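Local coordinates for tail spike protein (Acinetobacter phage vB_AbaP_AS12, PDB 6EU4), which probably recognises and cleaves capsular polysaccharide of Acinetobacter baumannii as a trimeric phage tailspike, helping the virus to attach to its host, at residues D104-Q110 with Y125-V131; F149-N154 with L198-L204; I216-K222 with A238-E244; N267-F273 with N289-T295. Residue numbers count along the deposited sequence, not the author numbering.

Contact 1 (D104-Q110 with Y125-V131); sequences DSAIPIQ and YHTSVPV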
# COMPACT_ATOMS: atom_id res chain seq x y z
N ASP A 104 -19.37 10.86 41.25
CA ASP A 104 -17.97 10.67 40.85
C ASP A 104 -17.65 9.18 40.92
O ASP A 104 -17.52 8.62 42.02
CB ASP A 104 -17.05 11.46 41.78
CG ASP A 104 -15.60 11.45 41.34
OD1 ASP A 104 -15.26 10.85 40.29
OD2 ASP A 104 -14.78 12.05 42.08
N SER A 105 -17.51 8.55 39.75
CA SER A 105 -17.22 7.13 39.63
C SER A 105 -15.71 6.83 39.54
O SER A 105 -15.34 5.68 39.28
CB SER A 105 -17.92 6.55 38.40
OG SER A 105 -19.31 6.42 38.62
N ALA A 106 -14.85 7.82 39.78
CA ALA A 106 -13.41 7.66 39.61
C ALA A 106 -12.84 6.47 40.38
O ALA A 106 -12.05 5.68 39.85
CB ALA A 106 -12.69 8.93 40.06
N ILE A 107 -13.20 6.34 41.65
CA ILE A 107 -12.59 5.33 42.50
C ILE A 107 -13.06 3.95 42.05
O ILE A 107 -12.23 3.06 41.85
CB ILE A 107 -12.87 5.62 43.98
CG1 ILE A 107 -12.06 6.86 44.40
CG2 ILE A 107 -12.54 4.42 44.87
CD1 ILE A 107 -12.45 7.44 45.77
N PRO A 108 -14.37 3.72 41.87
CA PRO A 108 -14.81 2.41 41.34
C PRO A 108 -14.19 2.06 40.01
O PRO A 108 -13.81 0.90 39.80
CB PRO A 108 -16.33 2.56 41.22
CG PRO A 108 -16.70 3.65 42.09
CD PRO A 108 -15.52 4.56 42.26
N ILE A 109 -14.11 3.02 39.07
CA ILE A 109 -13.50 2.73 37.78
C ILE A 109 -12.07 2.27 37.99
O ILE A 109 -11.62 1.27 37.40
CB ILE A 109 -13.53 3.96 36.86
CG1 ILE A 109 -14.96 4.28 36.38
CG2 ILE A 109 -12.60 3.78 35.63
CD1 ILE A 109 -15.09 5.70 35.91
N GLN A 110 -11.33 3.00 38.81
CA GLN A 110 -9.93 2.67 39.00
C GLN A 110 -9.77 1.27 39.56
O GLN A 110 -8.88 0.51 39.12
CB GLN A 110 -9.27 3.71 39.91
CG GLN A 110 -7.76 3.61 39.93
CD GLN A 110 -7.17 3.77 38.54
OE1 GLN A 110 -7.16 4.87 37.98
NE2 GLN A 110 -6.75 2.66 37.95
N TYR A 125 -19.73 7.13 32.56
CA TYR A 125 -19.28 7.28 33.93
C TYR A 125 -18.55 8.61 34.03
O TYR A 125 -17.74 8.94 33.16
CB TYR A 125 -18.35 6.15 34.31
CG TYR A 125 -18.87 4.77 34.02
CD1 TYR A 125 -19.65 4.08 34.95
CD2 TYR A 125 -18.59 4.15 32.82
CE1 TYR A 125 -20.12 2.79 34.68
CE2 TYR A 125 -19.05 2.87 32.53
CZ TYR A 125 -19.80 2.20 33.45
OH TYR A 125 -20.25 0.94 33.15
N HIS A 126 -18.84 9.37 35.09
CA HIS A 126 -18.22 10.68 35.30
C HIS A 126 -17.08 10.56 36.31
O HIS A 126 -17.18 9.83 37.29
CB HIS A 126 -19.26 11.70 35.77
CG HIS A 126 -20.23 12.04 34.70
ND1 HIS A 126 -21.21 11.16 34.28
CD2 HIS A 126 -20.36 13.15 33.93
CE1 HIS A 126 -21.91 11.72 33.30
NE2 HIS A 126 -21.41 12.93 33.08
N THR A 127 -15.99 11.28 36.05
CA THR A 127 -14.78 11.16 36.84
C THR A 127 -14.22 12.53 37.16
O THR A 127 -14.23 13.43 36.32
CB THR A 127 -13.72 10.37 36.10
OG1 THR A 127 -13.49 11.00 34.82
CG2 THR A 127 -14.17 8.93 35.91
N SER A 128 -13.70 12.69 38.38
CA SER A 128 -13.07 13.94 38.79
C SER A 128 -11.55 13.90 38.70
O SER A 128 -10.91 14.95 38.87
CB SER A 128 -13.47 14.30 40.21
OG SER A 128 -12.80 13.45 41.13
N VAL A 129 -10.97 12.73 38.47
CA VAL A 129 -9.53 12.58 38.28
C VAL A 129 -9.31 11.67 37.08
O VAL A 129 -10.25 10.99 36.62
CB VAL A 129 -8.85 12.01 39.55
CG1 VAL A 129 -8.92 13.03 40.70
CG2 VAL A 129 -9.48 10.70 39.97
N PRO A 130 -8.10 11.63 36.54
CA PRO A 130 -7.81 10.64 35.50
C PRO A 130 -7.91 9.23 36.09
O PRO A 130 -7.74 9.03 37.29
CB PRO A 130 -6.36 10.96 35.08
CG PRO A 130 -6.07 12.33 35.68
CD PRO A 130 -6.89 12.38 36.92
N VAL A 131 -8.14 8.26 35.21
CA VAL A 131 -8.07 6.85 35.57
C VAL A 131 -6.98 6.22 34.72
O VAL A 131 -6.78 6.62 33.57
CB VAL A 131 -9.41 6.12 35.38
CG1 VAL A 131 -10.46 6.73 36.35
CG2 VAL A 131 -9.92 6.18 33.94
O HOH W 1 -20.53 8.51 37.44
O HOH W 2 -7.49 7.18 39.29
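Val131, Ile109 and Asp104 carry much of this contact. Ile109 points from helix 106-110 toward 125-131. Its CD1 lies 3.4 Å from CG2 of Thr127 and 3.7 Å from CB of Tyr125. Its CG2 meets CG1 of Val131 at 3.7 Å, so one side chain bridges both ends of 125-131. Ala106 adds to this apolar patch, with CB 3.7 Å from CG2 of Val129. Asp104 supplies the polar part. Its OD2 accepts a 2.6 Å hydrogen bond from OG of Ser128. OD1 accepts one of 3.1 Å from N of Ser128 and another of 3.1 Å from N of Ala106, which closes an Asx turn at the start of the helix. Next to it, N of Ser105 donates to O of His126 at 2.8 Å. A water joins OE1 of Gln110 to O of Pro130, at 2.7 Å from each; the same OE1 accepts from N of Tyr132. The helix axis runs across strand 125-127 at 109°, 8.4 Å away at the closest. Strand 125-127 pairs in parallel with strand 148-151, and Phe149 of that strand packs on both Ile109 and Tyr125. The short helix 106-113 thus sits against the N-terminal turns of a parallel beta-helix.

Contact 2 (F149-N154 with L198-L204); sequences FIKTTN and LQYDSAL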
# COMPACT_ATOMS: atom_id res chain seq x y z
N PHE A 149 -16.08 7.60 29.50
CA PHE A 149 -15.72 8.38 30.68
C PHE A 149 -15.83 9.86 30.35
O PHE A 149 -15.29 10.30 29.33
CB PHE A 149 -14.28 8.08 31.14
CG PHE A 149 -14.03 6.64 31.46
CD1 PHE A 149 -14.98 5.87 32.12
CD2 PHE A 149 -12.84 6.04 31.10
CE1 PHE A 149 -14.74 4.52 32.42
CE2 PHE A 149 -12.60 4.68 31.38
CZ PHE A 149 -13.57 3.93 32.05
N ILE A 150 -16.48 10.60 31.24
CA ILE A 150 -16.63 12.05 31.13
C ILE A 150 -15.88 12.66 32.30
O ILE A 150 -16.27 12.49 33.46
CB ILE A 150 -18.10 12.47 31.14
CG1 ILE A 150 -18.90 11.64 30.13
CG2 ILE A 150 -18.22 13.96 30.86
CD1 ILE A 150 -18.48 11.84 28.69
N LYS A 151 -14.81 13.39 32.01
CA LYS A 151 -14.01 14.02 33.05
C LYS A 151 -14.52 15.43 33.31
O LYS A 151 -14.69 16.21 32.37
CB LYS A 151 -12.55 14.05 32.64
CG LYS A 151 -11.69 14.67 33.72
CD LYS A 151 -10.38 13.97 33.85
CE LYS A 151 -9.59 14.49 35.03
NZ LYS A 151 -8.81 15.66 34.65
N THR A 152 -14.73 15.76 34.59
CA THR A 152 -15.43 16.98 34.98
C THR A 152 -14.53 18.05 35.57
O THR A 152 -15.02 19.12 35.98
CB THR A 152 -16.51 16.66 36.02
OG1 THR A 152 -15.89 16.19 37.22
CG2 THR A 152 -17.46 15.58 35.49
N THR A 153 -13.24 17.79 35.66
CA THR A 153 -12.28 18.71 36.26
C THR A 153 -11.00 18.68 35.45
O THR A 153 -10.83 17.85 34.54
CB THR A 153 -11.89 18.31 37.69
OG1 THR A 153 -11.02 17.16 37.61
CG2 THR A 153 -13.12 17.99 38.55
N ASN A 154 -10.05 19.54 35.84
CA ASN A 154 -8.69 19.48 35.33
C ASN A 154 -7.74 18.80 36.31
O ASN A 154 -6.52 18.98 36.19
CB ASN A 154 -8.20 20.89 34.99
CG ASN A 154 -9.09 21.58 33.96
OD1 ASN A 154 -9.75 22.58 34.27
ND2 ASN A 154 -9.14 21.03 32.75
N LEU A 198 -13.82 9.00 25.43
CA LEU A 198 -13.15 9.74 26.50
C LEU A 198 -13.38 11.22 26.20
O LEU A 198 -12.92 11.71 25.17
CB LEU A 198 -11.64 9.46 26.51
CG LEU A 198 -11.20 8.01 26.67
CD1 LEU A 198 -9.70 7.88 26.42
CD2 LEU A 198 -11.56 7.54 28.05
N GLN A 199 -14.11 11.91 27.07
CA GLN A 199 -14.42 13.31 26.82
C GLN A 199 -14.31 14.13 28.09
O GLN A 199 -14.61 13.65 29.18
CB GLN A 199 -15.85 13.48 26.26
CG GLN A 199 -16.10 12.68 25.00
CD GLN A 199 -17.46 12.95 24.39
OE1 GLN A 199 -18.08 13.99 24.65
NE2 GLN A 199 -17.95 12.00 23.59
N TYR A 200 -13.93 15.40 27.93
CA TYR A 200 -14.15 16.37 28.99
C TYR A 200 -15.58 16.90 28.92
O TYR A 200 -16.19 16.94 27.85
CB TYR A 200 -13.19 17.55 28.89
CG TYR A 200 -11.80 17.20 29.35
CD1 TYR A 200 -10.90 16.63 28.48
CD2 TYR A 200 -11.41 17.41 30.66
CE1 TYR A 200 -9.61 16.27 28.90
CE2 TYR A 200 -10.14 17.07 31.09
CZ TYR A 200 -9.25 16.50 30.20
OH TYR A 200 -7.99 16.15 30.64
N ASP A 201 -16.11 17.26 30.09
CA ASP A 201 -17.30 18.09 30.19
C ASP A 201 -17.12 19.34 29.32
O ASP A 201 -16.20 20.12 29.54
CB ASP A 201 -17.51 18.45 31.66
CG ASP A 201 -18.78 19.27 31.92
OD1 ASP A 201 -19.42 19.78 30.98
OD2 ASP A 201 -19.12 19.40 33.13
N SER A 202 -17.98 19.49 28.30
CA SER A 202 -17.78 20.58 27.34
C SER A 202 -17.84 21.95 28.00
O SER A 202 -17.34 22.92 27.42
CB SER A 202 -18.83 20.51 26.21
OG SER A 202 -20.12 20.77 26.74
N ALA A 203 -18.43 22.04 29.18
CA ALA A 203 -18.53 23.31 29.89
C ALA A 203 -17.21 23.75 30.52
O ALA A 203 -17.08 24.93 30.86
CB ALA A 203 -19.60 23.22 30.99
N LEU A 204 -16.24 22.85 30.68
CA LEU A 204 -14.98 23.24 31.31
C LEU A 204 -14.27 24.29 30.46
O LEU A 204 -14.02 24.06 29.28
CB LEU A 204 -14.05 22.05 31.48
CG LEU A 204 -14.35 21.14 32.64
CD1 LEU A 204 -13.52 19.86 32.47
CD2 LEU A 204 -14.07 21.83 33.99
O HOH W 3 -17.42 20.14 35.08
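The end of Lys151 reaches forward along its own chain. NZ of Lys151 donates to O of Thr153 at 3.0 Å, and it also reaches O of Asn155 and forms a salt bridge with Asp174. OH of Tyr200 is hydrogen-bonded to the same aspartate. The Tyr200 ring lies alongside the lysine chain, with CE2 3.9 Å from CG of Lys151. The edge of the ring faces O of Thr153, 3.6 Å from CE2. Strands 149-151 and 198-200 run parallel, with axes 4.7 Å apart. Three backbone bonds join them: N of Gln199 to O of Phe149 at 3.0 Å, N of Lys151 to O of Gln199 at 2.8 Å, and N of Asp201 to O of Lys151 at 2.9 Å. Phe149 and Leu198 share a face with Lys151 and Tyr200, and CD2 of Phe149 touches CD2 of Leu198 at 3.6 Å. A type I turn from Asp201 to Leu204 brings CD2 of Leu204 to 3.5 Å from O of Thr152. A water links O of Thr152 at 2.8 Å with OD2 of Asp201 at 2.7 Å. Parallel strands in register on successive turns are the hallmark of a parallel beta-helix, probably right-handed as in other phage tailspikes.

Contact 3 (I216-K222 with A238-E244); sequences IALSTYK and AWMCTWE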
# COMPACT_ATOMS: atom_id res chain seq x y z
N ILE A 216 3.93 2.81 25.58
CA ILE A 216 2.97 1.74 25.28
C ILE A 216 3.56 0.80 24.25
O ILE A 216 4.40 1.18 23.43
CB ILE A 216 1.60 2.27 24.78
CG1 ILE A 216 1.80 3.26 23.62
CG2 ILE A 216 0.83 2.91 25.92
CD1 ILE A 216 0.51 3.68 22.93
N ALA A 217 3.11 -0.45 24.30
CA ALA A 217 3.61 -1.45 23.37
C ALA A 217 2.60 -2.57 23.24
O ALA A 217 1.83 -2.85 24.16
CB ALA A 217 4.95 -2.04 23.82
N LEU A 218 2.68 -3.26 22.11
CA LEU A 218 2.10 -4.59 21.96
C LEU A 218 0.60 -4.59 22.29
O LEU A 218 0.12 -5.42 23.07
CB LEU A 218 2.85 -5.59 22.83
CG LEU A 218 4.33 -5.73 22.51
CD1 LEU A 218 5.04 -6.39 23.70
CD2 LEU A 218 4.57 -6.53 21.25
N SER A 219 -0.14 -3.65 21.70
CA SER A 219 -1.51 -3.38 22.13
C SER A 219 -2.40 -3.13 20.92
O SER A 219 -1.93 -2.81 19.82
CB SER A 219 -1.59 -2.16 23.05
OG SER A 219 -0.98 -2.41 24.30
N THR A 220 -3.71 -3.25 21.16
CA THR A 220 -4.70 -2.87 20.16
C THR A 220 -5.68 -1.87 20.76
O THR A 220 -6.16 -2.05 21.89
CB THR A 220 -5.48 -4.07 19.60
OG1 THR A 220 -6.21 -4.72 20.64
CG2 THR A 220 -4.54 -5.08 18.94
N TYR A 221 -5.97 -0.84 19.98
CA TYR A 221 -6.94 0.20 20.31
C TYR A 221 -7.95 0.23 19.16
O TYR A 221 -7.56 0.37 18.00
CB TYR A 221 -6.25 1.56 20.46
CG TYR A 221 -5.30 1.63 21.64
CD1 TYR A 221 -3.99 1.18 21.54
CD2 TYR A 221 -5.72 2.15 22.87
CE1 TYR A 221 -3.12 1.24 22.62
CE2 TYR A 221 -4.85 2.21 23.97
CZ TYR A 221 -3.56 1.75 23.84
OH TYR A 221 -2.70 1.80 24.92
N LYS A 222 -9.23 0.08 19.48
CA LYS A 222 -10.26 0.00 18.44
C LYS A 222 -11.50 0.78 18.85
O LYS A 222 -11.94 0.67 20.00
CB LYS A 222 -10.67 -1.45 18.16
CG LYS A 222 -9.54 -2.36 17.73
CD LYS A 222 -10.08 -3.69 17.18
CE LYS A 222 -8.97 -4.63 16.65
NZ LYS A 222 -8.20 -4.01 15.55
N ALA A 238 5.90 4.40 21.51
CA ALA A 238 4.90 3.39 21.22
C ALA A 238 5.49 2.43 20.19
O ALA A 238 6.08 2.87 19.20
CB ALA A 238 3.61 4.03 20.68
N TRP A 239 5.34 1.14 20.43
CA TRP A 239 5.79 0.18 19.43
C TRP A 239 4.85 -1.01 19.36
O TRP A 239 4.27 -1.44 20.36
CB TRP A 239 7.23 -0.25 19.69
CG TRP A 239 7.55 -0.83 21.04
CD1 TRP A 239 7.76 -0.14 22.22
CD2 TRP A 239 7.72 -2.20 21.35
NE1 TRP A 239 8.06 -1.01 23.23
CE2 TRP A 239 8.04 -2.29 22.72
CE3 TRP A 239 7.64 -3.38 20.59
CZ2 TRP A 239 8.26 -3.51 23.36
CZ3 TRP A 239 7.88 -4.59 21.22
CH2 TRP A 239 8.19 -4.63 22.59
N MSE A 240 4.69 -1.53 18.14
CA MSE A 240 3.82 -2.67 17.92
C MSE A 240 2.42 -2.43 18.49
O MSE A 240 1.92 -3.20 19.32
CB MSE A 240 4.42 -3.95 18.52
CG MSE A 240 5.55 -4.50 17.70
SE MSE A 240 4.81 -5.38 16.09
CE MSE A 240 6.48 -5.59 15.12
N CYS A 241 1.77 -1.36 18.02
CA CYS A 241 0.39 -1.07 18.37
C CYS A 241 -0.42 -0.84 17.11
O CYS A 241 0.08 -0.26 16.14
CB CYS A 241 0.25 0.15 19.28
SG CYS A 241 1.04 0.02 20.89
N THR A 242 -1.66 -1.32 17.12
CA THR A 242 -2.60 -1.02 16.05
C THR A 242 -3.75 -0.20 16.59
O THR A 242 -4.16 -0.34 17.75
CB THR A 242 -3.14 -2.29 15.37
OG1 THR A 242 -3.93 -3.02 16.30
CG2 THR A 242 -2.00 -3.17 14.86
N TRP A 243 -4.25 0.67 15.72
CA TRP A 243 -5.30 1.64 16.02
C TRP A 243 -6.31 1.54 14.89
O TRP A 243 -5.97 1.80 13.73
CB TRP A 243 -4.74 3.07 16.09
CG TRP A 243 -3.53 3.24 17.01
CD1 TRP A 243 -2.24 2.91 16.71
CD2 TRP A 243 -3.51 3.78 18.34
NE1 TRP A 243 -1.42 3.20 17.77
CE2 TRP A 243 -2.17 3.73 18.78
CE3 TRP A 243 -4.48 4.30 19.19
CZ2 TRP A 243 -1.78 4.17 20.05
CZ3 TRP A 243 -4.09 4.75 20.44
CH2 TRP A 243 -2.76 4.68 20.85
N GLU A 244 -7.54 1.11 15.21
CA GLU A 244 -8.58 0.92 14.21
C GLU A 244 -9.80 1.72 14.63
O GLU A 244 -10.28 1.55 15.75
CB GLU A 244 -8.96 -0.56 14.06
CG GLU A 244 -10.02 -0.79 12.97
CD GLU A 244 -10.43 -2.25 12.77
OE1 GLU A 244 -9.98 -3.13 13.52
OE2 GLU A 244 -11.20 -2.52 11.82
O HOH W 4 -6.52 -2.10 16.63
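Both segments turn a corner at matching places, Leu218 and Met240, where phi and psi are all positive. Every residue from Ile216 to Lys222 lies level with its partner from Ala238 to Glu244. Beyond the corner, strands 219-222 and 241-244 run parallel, 9° apart. N of Tyr221 donates to O of Thr242, and N of Glu244 to O of Tyr221, both at 2.9 Å. At the corner, N of Leu218 donates to O of Trp239 at 3.0 Å. Side chains at the same level meet between turns. The Tyr221 ring and the six-membered ring of Trp243 form an offset stack, centroids 4.2 Å apart. CB of Ala217 makes a CH-pi contact 3.4 Å from the centroid of the five-membered ring of Trp239. NZ of Lys222 forms a salt bridge with OE1 of Glu244 at 2.8 Å, and pairs with Glu244 of the second subunit. OE2 of Glu244 meets Lys222 and Thr242 of the third subunit. Aligned corners and stacked aromatic rings are characteristic of a parallel beta-helix.

Contact 4 (N267-F273 with N289-T295); sequences NNTTQTF and NKMQGCT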
# COMPACT_ATOMS: atom_id res chain seq x y z
N ASN A 267 10.96 7.52 20.52
CA ASN A 267 11.22 6.48 19.54
C ASN A 267 9.95 5.67 19.39
O ASN A 267 9.28 5.41 20.38
CB ASN A 267 12.37 5.56 19.97
CG ASN A 267 12.79 4.61 18.88
OD1 ASN A 267 12.64 3.39 19.00
ND2 ASN A 267 13.29 5.16 17.79
N ASN A 268 9.63 5.26 18.16
CA ASN A 268 8.41 4.51 17.91
C ASN A 268 8.65 3.53 16.77
O ASN A 268 9.47 3.78 15.88
CB ASN A 268 7.24 5.40 17.49
CG ASN A 268 6.94 6.50 18.47
OD1 ASN A 268 6.21 6.31 19.43
ND2 ASN A 268 7.51 7.68 18.23
N THR A 269 7.95 2.40 16.81
CA THR A 269 7.94 1.52 15.65
C THR A 269 6.55 0.97 15.42
O THR A 269 5.72 0.90 16.32
CB THR A 269 8.90 0.31 15.74
OG1 THR A 269 8.33 -0.64 16.65
CG2 THR A 269 10.30 0.71 16.18
N THR A 270 6.33 0.56 14.18
CA THR A 270 5.24 -0.35 13.79
C THR A 270 3.91 0.05 14.44
O THR A 270 3.22 -0.75 15.10
CB THR A 270 5.62 -1.81 14.09
OG1 THR A 270 6.02 -1.99 15.46
CG2 THR A 270 6.74 -2.26 13.16
N GLN A 271 3.50 1.29 14.18
CA GLN A 271 2.15 1.77 14.48
C GLN A 271 1.31 1.73 13.21
O GLN A 271 1.72 2.28 12.18
CB GLN A 271 2.15 3.20 15.04
CG GLN A 271 3.00 3.39 16.28
CD GLN A 271 2.46 2.63 17.48
OE1 GLN A 271 1.39 2.95 18.01
NE2 GLN A 271 3.20 1.62 17.92
N THR A 272 0.17 1.05 13.27
CA THR A 272 -0.77 1.01 12.15
C THR A 272 -2.04 1.75 12.55
O THR A 272 -2.56 1.54 13.65
CB THR A 272 -1.13 -0.43 11.76
OG1 THR A 272 0.04 -1.17 11.39
CG2 THR A 272 -2.05 -0.43 10.52
N PHE A 273 -2.55 2.57 11.63
CA PHE A 273 -3.80 3.30 11.80
C PHE A 273 -4.70 2.96 10.63
O PHE A 273 -4.34 3.21 9.48
CB PHE A 273 -3.57 4.81 11.84
CG PHE A 273 -2.62 5.24 12.93
CD1 PHE A 273 -1.26 5.28 12.71
CD2 PHE A 273 -3.10 5.62 14.18
CE1 PHE A 273 -0.39 5.66 13.71
CE2 PHE A 273 -2.21 5.99 15.19
CZ PHE A 273 -0.87 6.02 14.95
N ASN A 289 6.82 12.20 15.57
CA ASN A 289 8.25 12.31 15.78
C ASN A 289 8.82 10.92 16.02
O ASN A 289 8.30 10.17 16.86
CB ASN A 289 8.54 13.24 16.97
CG ASN A 289 10.02 13.36 17.25
OD1 ASN A 289 10.84 13.56 16.34
ND2 ASN A 289 10.38 13.24 18.53
N LYS A 290 9.86 10.56 15.27
CA LYS A 290 10.52 9.26 15.38
C LYS A 290 9.52 8.11 15.21
O LYS A 290 9.58 7.10 15.90
CB LYS A 290 11.28 9.14 16.70
CG LYS A 290 12.44 10.12 16.84
CD LYS A 290 13.66 9.73 15.99
CE LYS A 290 14.87 10.63 16.28
NZ LYS A 290 16.13 10.12 15.64
N MSE A 291 8.64 8.26 14.22
CA MSE A 291 7.65 7.26 13.93
C MSE A 291 8.13 6.36 12.79
O MSE A 291 7.93 6.67 11.60
CB MSE A 291 6.31 7.93 13.58
CG MSE A 291 5.52 8.31 14.85
SE MSE A 291 4.63 6.75 15.67
CE MSE A 291 2.88 6.93 14.92
N GLN A 292 8.75 5.24 13.15
CA GLN A 292 9.30 4.31 12.17
C GLN A 292 8.29 3.23 11.83
O GLN A 292 7.57 2.74 12.71
CB GLN A 292 10.58 3.66 12.70
CG GLN A 292 11.50 4.59 13.52
CD GLN A 292 11.87 5.84 12.76
OE1 GLN A 292 11.63 5.94 11.56
NE2 GLN A 292 12.46 6.80 13.46
N GLY A 293 8.26 2.82 10.56
CA GLY A 293 7.38 1.71 10.18
C GLY A 293 5.90 1.95 10.40
O GLY A 293 5.18 1.03 10.81
N CYS A 294 5.43 3.16 10.09
CA CYS A 294 4.06 3.58 10.34
C CYS A 294 3.22 3.54 9.07
O CYS A 294 3.62 4.10 8.04
CB CYS A 294 4.05 4.99 10.91
SG CYS A 294 2.42 5.70 11.13
N THR A 295 2.06 2.89 9.13
CA THR A 295 1.14 2.84 8.00
C THR A 295 -0.19 3.42 8.43
O THR A 295 -0.74 3.03 9.47
CB THR A 295 0.94 1.40 7.49
OG1 THR A 295 2.19 0.76 7.19
CG2 THR A 295 0.10 1.41 6.21
O HOH W 5 5.32 3.70 13.89
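Two successive turns of the parallel beta-helix meet here, largely buried. Thr270 and Gly293 lie level at a bend, both with positive phi and psi. Ahead of the bend, N of Gln292 donates to O of Asn268 and ND2 of Asn268 to O of Lys290, both at 3.2 Å. OD1 of Asn268 accepts from N of Ala238. N of Thr270 donates to O of Gln292 at 2.9 Å. A water spans the bend between N of Gln271 (3.0 Å) and O of Gln292 (2.7 Å). Past the bend the pairing is regular, with N of Thr295 to O of Gln271 at 3.1 Å and N of Phe273 to O of Thr295 at 2.9 Å. At the Phe273 edge, CE1 lies 3.7 Å from CE of selenomethionine Met291 and 3.8 Å from SG of Cys294. OE1 of Gln271 accepts from Trp243, and Phe273 stacks on that ring. Thr295 is hydrogen-bonded to Ser298 and Thr326 of the second subunit. Aligned corners and an interior stack are typical of a parallel beta-helix.

Overall arrangement
All four contacts reach the same coiled sheet, and they follow one another along the chain. Contacts 1 and 2 lie toward its N-terminal end and are partly buried. They sit on neighbouring strands, 124-127 and 148-151, and Ser128 O meets Thr153 OG1 at 2.6 Å. Contacts 3 and 4 are buried, with centres about 10 Å apart. Strands 241-250 and 268-274 join them, through Trp243 N to Thr272 O at 2.8 Å. Contact 1 sets a helix across a strand; the others pair parallel strands. Asp104 and Lys151 mark the first two with charges that bind within the chain. Contacts 3 and 4 combine aromatic interiors with polar groups that reach neighbouring subunits.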